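Local coordinates for protein racemase (Pseudovibrio sp. JE062, PDB 3NZG) that is a putative racemase of the enolase superfamily, with a mandelate racemase-like N-terminal domain and a barrel domain that binds magnesium, its precise function unassigned, at residues 175-180 / 209-214; 205-210 / 233-238. All blocks are in the same frame, centred on the assembly; numbering follows the deposited sequence.

Interaction 1 (175-180 / 209-214); sequences AVKVCV and MVDYLY. With MG (magnesium ion), chain Q.
Lys177 and Asp211 lean along the same face of two parallel strands, with Lys177 CD resting against Asp211 CB and Lys177 NZ 3.6 Å from Asp211 OD2. Asp211 OD2 is a ligand of the magnesium ion at 2.2 Å; the ammonium makes its salt bridge instead to Glu238, with Tyr141 as a further partner. Asp211 OD1 accepts a hydrogen bond from water 2, itself a magnesium ligand, and another from Leu213 N at 3.0 Å on its anti side, an Asx turn. Cys179 SG packs against Asp211 CB at 3.7 Å from the neighbouring strand. Lys177 reaches the metal end of the strands with CG anti to the backbone N (chi1 177°) and a bend at chi3. Behind these groups the strands are joined by four backbone hydrogen bonds, from Met209 N to Val176 O through to Val180 N to Asp211 O. On the reverse face Val178 CG2 meets Val210 CG2 at 4.1 Å, beneath helix 188-202. With the magnesium ion on OD2, and water 2 and Leu213 N on OD1, the rotation of the Asp211 carboxylate is fixed from both oxygens, and Lys177, drawn to Glu238, probably adds positive charge beside it.

Interaction 2 (205-210 / 233-238); sequences DTDMMV and ELYFAE. With MG (magnesium ion), chain Q.
The bent side chain of Met209, a selenomethionine, lies against two aromatic rings, Phe236 and Tyr235, and lays CG over the first and CE over the second. Its CG sits over one face of the Phe236 ring, 3.4 Å from the centroid and 19° off the normal, a tight CH-pi contact; the two side chains cross at a slant. Against Tyr235 it runs alongside instead, pointing the same way, and the terminal CE covers a ring face at 3.9 Å from the centroid, displaced toward the rim. The bend at chi2 (74°) turns the chain from one ring to the other, while SE stands obliquely to both in Met-aromatic contacts. Asp207 comes to the edge of the Tyr235 ring with its carboxylate plane turned 69° from it; its OD2 is hydrogen-bonded to Tyr337, and the tyrosine hydroxyl to Gln310. Water 3 ties Asp207 OD1 and Met208 N to Glu233 O.

On the helix-facing side, Met208 and Leu234 lie side by side and meet through CE and CD2 at 3.7 Å. Leu234 CD1 also touches Val210 CG2. Between the two layers, Tyr235 N reaches Met208 O from above the carbonyl plane, whereas Glu238 N approaches Val210 O almost straight, at 2.9 Å. That last bond fixes the start of Glu238, whose extended chain carries Glu238 OE2 to the magnesium ion at 2.1 Å, while OE1 is salt-bridged to Lys177. Parallel strands joined through helix 219-228 form a beta-alpha-beta unit of a TIM-type barrel; the metal-binding acid at the strand's C-terminal end is characteristic of the enolase superfamily.

Interactions 1 and 2 share Met209 and Val210 on strand 207-211, which has strand 175-179 along one edge and strand 237-238 along the other; their centres lie about 8 Å apart. Each supplies one acid to the same magnesium ion, and Glu264 adds a third. Asp211 OD2 and Glu238 OE2 approach to 2.6 Å, a closeness of like charges that the shared cation probably offsets. The other oxygen of the glutamate, Glu238 OE1, takes Lys177 NZ at 2.7 Å, a salt bridge linking 175-180 directly to 233-238. Further back, Tyr212 CE2 packs on Ala237 CB at 3.8 Å. A glycerol, probably from the crystallisation liquor, lies about 3 Å from the Asp211 and Glu238 side chains and may mark a pocket beside the metal.

Interaction 1 (175-180 / 209-214)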
loop_
_atom_site.group_PDB
_atom_site.type_symbol
_atom_site.label_atom_id
_atom_site.label_comp_id
_atom_site.label_asym_id
_atom_site.label_seq_id
_atom_site.Cartn_x
_atom_site.Cartn_y
_atom_site.Cartn_z
ATOM N N ALA D 175 -25.869 -31.067 0.020
ATOM C CA ALA D 175 -24.452 -30.960 -0.314
ATOM C C ALA D 175 -23.640 -32.059 0.354
ATOM O O ALA D 175 -23.950 -32.482 1.464
ATOM C CB ALA D 175 -23.925 -29.591 0.109
ATOM N N VAL D 176 -22.599 -32.514 -0.333
ATOM C CA VAL D 176 -21.735 -33.558 0.198
ATOM C C VAL D 176 -20.277 -33.218 -0.089
ATOM O O VAL D 176 -19.981 -32.467 -1.021
ATOM C CB VAL D 176 -22.044 -34.946 -0.441
ATOM C CG1 VAL D 176 -23.515 -35.280 -0.279
ATOM C CG2 VAL D 176 -21.671 -34.950 -1.908
ATOM N N LYS D 177 -19.377 -33.762 0.722
ATOM C CA LYS D 177 -17.945 -33.551 0.528
ATOM C C LYS D 177 -17.279 -34.899 0.283
ATOM O O LYS D 177 -17.538 -35.873 0.996
ATOM C CB LYS D 177 -17.309 -32.883 1.758
ATOM C CG LYS D 177 -15.796 -32.696 1.641
ATOM C CD LYS D 177 -15.236 -31.742 2.711
ATOM C CE LYS D 177 -15.097 -32.406 4.072
ATOM N NZ LYS D 177 -14.529 -31.450 5.072
ATOM N N VAL D 178 -16.430 -34.950 -0.734
ATOM C CA VAL D 178 -15.703 -36.165 -1.073
ATOM C C VAL D 178 -14.223 -35.881 -0.840
ATOM O O VAL D 178 -13.809 -34.722 -0.793
ATOM C CB VAL D 178 -15.904 -36.557 -2.551
ATOM C CG1 VAL D 178 -17.387 -36.786 -2.837
ATOM C CG2 VAL D 178 -15.341 -35.470 -3.454
ATOM N N CYS D 179 -13.426 -36.929 -0.708
ATOM C CA CYS D 179 -12.003 -36.749 -0.459
ATOM C C CYS D 179 -11.123 -37.452 -1.474
ATOM O O CYS D 179 -11.545 -38.403 -2.128
ATOM C CB CYS D 179 -11.640 -37.294 0.922
ATOM S SG CYS D 179 -12.629 -36.690 2.290
ATOM N N VAL D 180 -9.896 -36.963 -1.601
ATOM C CA VAL D 180 -8.910 -37.588 -2.467
ATOM C C VAL D 180 -8.108 -38.401 -1.451
ATOM O O VAL D 180 -7.465 -37.838 -0.567
ATOM C CB VAL D 180 -7.985 -36.560 -3.140
ATOM C CG1 VAL D 180 -6.837 -37.277 -3.835
ATOM C CG2 VAL D 180 -8.772 -35.737 -4.151
HETATM N N MSE D 209 -18.308 -30.515 -2.341
HETATM C CA MSE D 209 -17.096 -29.935 -1.760
HETATM C C MSE D 209 -16.011 -30.991 -1.916
HETATM O O MSE D 209 -16.308 -32.182 -2.002
HETATM C CB MSE D 209 -17.290 -29.630 -0.272
HETATM C CG MSE D 209 -18.203 -28.468 0.033
HETATM SE SE MSE D 209 -20.089 -28.840 -0.251
HETATM C CE MSE D 209 -20.831 -27.364 0.764
ATOM N N VAL D 210 -14.753 -30.572 -1.965
ATOM C CA VAL D 210 -13.674 -31.536 -2.097
ATOM C C VAL D 210 -12.589 -31.311 -1.055
ATOM O O VAL D 210 -12.143 -30.182 -0.832
ATOM C CB VAL D 210 -13.027 -31.491 -3.505
ATOM C CG1 VAL D 210 -11.952 -32.565 -3.614
ATOM C CG2 VAL D 210 -14.084 -31.697 -4.575
ATOM N N ASP D 211 -12.184 -32.397 -0.407
ATOM C CA ASP D 211 -11.138 -32.355 0.610
ATOM C C ASP D 211 -9.921 -33.038 -0.013
ATOM O O ASP D 211 -9.966 -34.231 -0.327
ATOM C CB ASP D 211 -11.589 -33.120 1.858
ATOM C CG ASP D 211 -10.736 -32.820 3.072
ATOM O OD1 ASP D 211 -9.498 -32.690 2.925
ATOM O OD2 ASP D 211 -11.310 -32.724 4.179
ATOM N N TYR D 212 -8.837 -32.291 -0.198
ATOM C CA TYR D 212 -7.642 -32.853 -0.811
ATOM C C TYR D 212 -6.659 -33.456 0.189
ATOM O O TYR D 212 -5.603 -33.959 -0.193
ATOM C CB TYR D 212 -6.956 -31.785 -1.677
ATOM C CG TYR D 212 -7.814 -31.324 -2.841
ATOM C CD1 TYR D 212 -7.708 -31.920 -4.093
ATOM C CD2 TYR D 212 -8.763 -30.311 -2.676
ATOM C CE1 TYR D 212 -8.526 -31.523 -5.155
ATOM C CE2 TYR D 212 -9.586 -29.907 -3.731
ATOM C CZ TYR D 212 -9.462 -30.521 -4.966
ATOM O OH TYR D 212 -10.277 -30.146 -6.005
ATOM N N LEU D 213 -7.009 -33.410 1.468
ATOM C CA LEU D 213 -6.175 -33.978 2.521
ATOM C C LEU D 213 -4.692 -33.595 2.483
ATOM O O LEU D 213 -3.808 -34.452 2.605
ATOM C CB LEU D 213 -6.333 -35.511 2.530
ATOM C CG LEU D 213 -7.745 -35.961 2.936
ATOM C CD1 LEU D 213 -7.884 -37.476 2.832
ATOM C CD2 LEU D 213 -8.031 -35.497 4.356
ATOM N N TYR D 214 -4.433 -32.302 2.300
ATOM C CA TYR D 214 -3.079 -31.756 2.295
ATOM C C TYR D 214 -2.064 -32.531 1.455
ATOM O O TYR D 214 -0.940 -32.757 1.898
ATOM C CB TYR D 214 -2.583 -31.663 3.744
ATOM C CG TYR D 214 -3.534 -30.907 4.658
ATOM C CD1 TYR D 214 -3.575 -29.516 4.655
ATOM C CD2 TYR D 214 -4.427 -31.588 5.487
ATOM C CE1 TYR D 214 -4.487 -28.815 5.447
ATOM C CE2 TYR D 214 -5.345 -30.895 6.286
ATOM C CZ TYR D 214 -5.367 -29.507 6.253
ATOM O OH TYR D 214 -6.277 -28.805 7.009
HETATM MG MG MG Q . -10.578 -32.011 6.180
HETATM O O HOH W 1 -4.954 -36.616 -0.654
HETATM O O HOH W 2 -8.801 -32.170 5.428
#

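Interaction 2 (205-210 / 233-238)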
loop_
_atom_site.group_PDB
_atom_site.type_symbol
_atom_site.label_atom_id
_atom_site.label_comp_id
_atom_site.label_asym_id
_atom_site.label_seq_id
_atom_site.Cartn_x
_atom_site.Cartn_y
_atom_site.Cartn_z
ATOM N N ASP D 205 -27.255 -30.847 -9.169
ATOM C CA ASP D 205 -28.251 -30.234 -8.297
ATOM C C ASP D 205 -27.797 -30.306 -6.849
ATOM O O ASP D 205 -28.362 -29.647 -5.979
ATOM C CB ASP D 205 -29.600 -30.932 -8.445
ATOM C CG ASP D 205 -30.108 -30.901 -9.863
ATOM O OD1 ASP D 205 -30.182 -29.794 -10.443
ATOM O OD2 ASP D 205 -30.432 -31.986 -10.394
ATOM N N THR D 206 -26.776 -31.116 -6.597
ATOM C CA THR D 206 -26.233 -31.267 -5.257
ATOM C C THR D 206 -24.857 -30.605 -5.232
ATOM O O THR D 206 -24.037 -30.842 -6.120
ATOM C CB THR D 206 -26.063 -32.750 -4.891
ATOM O OG1 THR D 206 -27.254 -33.467 -5.237
ATOM C CG2 THR D 206 -25.807 -32.901 -3.399
ATOM N N ASP D 207 -24.601 -29.766 -4.236
ATOM C CA ASP D 207 -23.295 -29.124 -4.165
ATOM C C ASP D 207 -22.244 -30.132 -3.747
ATOM O O ASP D 207 -22.497 -31.006 -2.915
ATOM C CB ASP D 207 -23.313 -27.937 -3.200
ATOM C CG ASP D 207 -23.763 -26.657 -3.873
ATOM O OD1 ASP D 207 -23.295 -26.396 -5.011
ATOM O OD2 ASP D 207 -24.569 -25.915 -3.274
HETATM N N MSE D 208 -21.064 -30.015 -4.344
HETATM C CA MSE D 208 -19.980 -30.931 -4.045
HETATM C C MSE D 208 -18.724 -30.203 -3.563
HETATM O O MSE D 208 -18.164 -29.367 -4.276
HETATM C CB MSE D 208 -19.642 -31.758 -5.290
HETATM C CG MSE D 208 -18.871 -33.043 -5.001
HETATM SE SE MSE D 208 -18.505 -34.054 -6.619
HETATM C CE MSE D 208 -16.579 -33.874 -6.690
HETATM N N MSE D 209 -18.308 -30.515 -2.341
HETATM C CA MSE D 209 -17.096 -29.935 -1.760
HETATM C C MSE D 209 -16.011 -30.991 -1.916
HETATM O O MSE D 209 -16.308 -32.182 -2.002
HETATM C CB MSE D 209 -17.290 -29.630 -0.272
HETATM C CG MSE D 209 -18.203 -28.468 0.033
HETATM SE SE MSE D 209 -20.089 -28.840 -0.251
HETATM C CE MSE D 209 -20.831 -27.364 0.764
ATOM N N VAL D 210 -14.753 -30.572 -1.965
ATOM C CA VAL D 210 -13.674 -31.536 -2.097
ATOM C C VAL D 210 -12.589 -31.311 -1.055
ATOM O O VAL D 210 -12.143 -30.182 -0.832
ATOM C CB VAL D 210 -13.027 -31.491 -3.505
ATOM C CG1 VAL D 210 -11.952 -32.565 -3.614
ATOM C CG2 VAL D 210 -14.084 -31.697 -4.575
ATOM N N GLU D 233 -17.996 -26.792 -11.195
ATOM C CA GLU D 233 -18.685 -25.920 -10.246
ATOM C C GLU D 233 -18.639 -26.433 -8.805
ATOM O O GLU D 233 -19.650 -26.385 -8.094
ATOM C CB GLU D 233 -20.151 -25.756 -10.655
ATOM C CG GLU D 233 -20.374 -25.434 -12.124
ATOM C CD GLU D 233 -21.852 -25.420 -12.492
ATOM O OE1 GLU D 233 -22.593 -24.554 -11.976
ATOM O OE2 GLU D 233 -22.275 -26.283 -13.291
ATOM N N LEU D 234 -17.483 -26.929 -8.371
ATOM C CA LEU D 234 -17.343 -27.432 -7.004
ATOM C C LEU D 234 -17.544 -26.290 -6.002
ATOM O O LEU D 234 -17.177 -25.147 -6.280
ATOM C CB LEU D 234 -15.960 -28.060 -6.823
ATOM C CG LEU D 234 -15.587 -29.135 -7.856
ATOM C CD1 LEU D 234 -14.172 -29.619 -7.594
ATOM C CD2 LEU D 234 -16.572 -30.301 -7.778
ATOM N N TYR D 235 -18.118 -26.593 -4.838
ATOM C CA TYR D 235 -18.373 -25.560 -3.836
ATOM C C TYR D 235 -17.078 -24.982 -3.262
ATOM O O TYR D 235 -16.954 -23.763 -3.136
ATOM C CB TYR D 235 -19.257 -26.090 -2.699
ATOM C CG TYR D 235 -19.780 -24.981 -1.803
ATOM C CD1 TYR D 235 -21.035 -24.419 -2.021
ATOM C CD2 TYR D 235 -18.992 -24.454 -0.777
ATOM C CE1 TYR D 235 -21.497 -23.358 -1.248
ATOM C CE2 TYR D 235 -19.445 -23.384 0.010
ATOM C CZ TYR D 235 -20.700 -22.841 -0.233
ATOM O OH TYR D 235 -21.167 -21.785 0.521
ATOM N N PHE D 236 -16.127 -25.844 -2.899
ATOM C CA PHE D 236 -14.836 -25.376 -2.385
ATOM C C PHE D 236 -13.698 -26.392 -2.506
ATOM O O PHE D 236 -13.917 -27.563 -2.837
ATOM C CB PHE D 236 -14.948 -24.874 -0.921
ATOM C CG PHE D 236 -15.170 -25.960 0.114
ATOM C CD1 PHE D 236 -14.360 -27.092 0.168
ATOM C CD2 PHE D 236 -16.158 -25.816 1.075
ATOM C CE1 PHE D 236 -14.528 -28.054 1.156
ATOM C CE2 PHE D 236 -16.328 -26.784 2.071
ATOM C CZ PHE D 236 -15.512 -27.901 2.110
ATOM N N ALA D 237 -12.478 -25.916 -2.255
ATOM C CA ALA D 237 -11.272 -26.739 -2.291
ATOM C C ALA D 237 -10.665 -26.641 -0.899
ATOM O O ALA D 237 -10.180 -25.580 -0.490
ATOM C CB ALA D 237 -10.291 -26.213 -3.342
ATOM N N GLU D 238 -10.714 -27.751 -0.171
ATOM C CA GLU D 238 -10.210 -27.812 1.192
ATOM C C GLU D 238 -8.888 -28.566 1.311
ATOM O O GLU D 238 -8.630 -29.529 0.581
ATOM C CB GLU D 238 -11.269 -28.479 2.090
ATOM C CG GLU D 238 -10.823 -28.777 3.520
ATOM C CD GLU D 238 -11.858 -29.585 4.309
ATOM O OE1 GLU D 238 -13.068 -29.464 4.022
ATOM O OE2 GLU D 238 -11.458 -30.328 5.232
HETATM MG MG MG Q . -10.578 -32.011 6.180
HETATM O O HOH W 3 -20.981 -27.498 -5.853
HETATM O O HOH W 2 -8.801 -32.170 5.428
#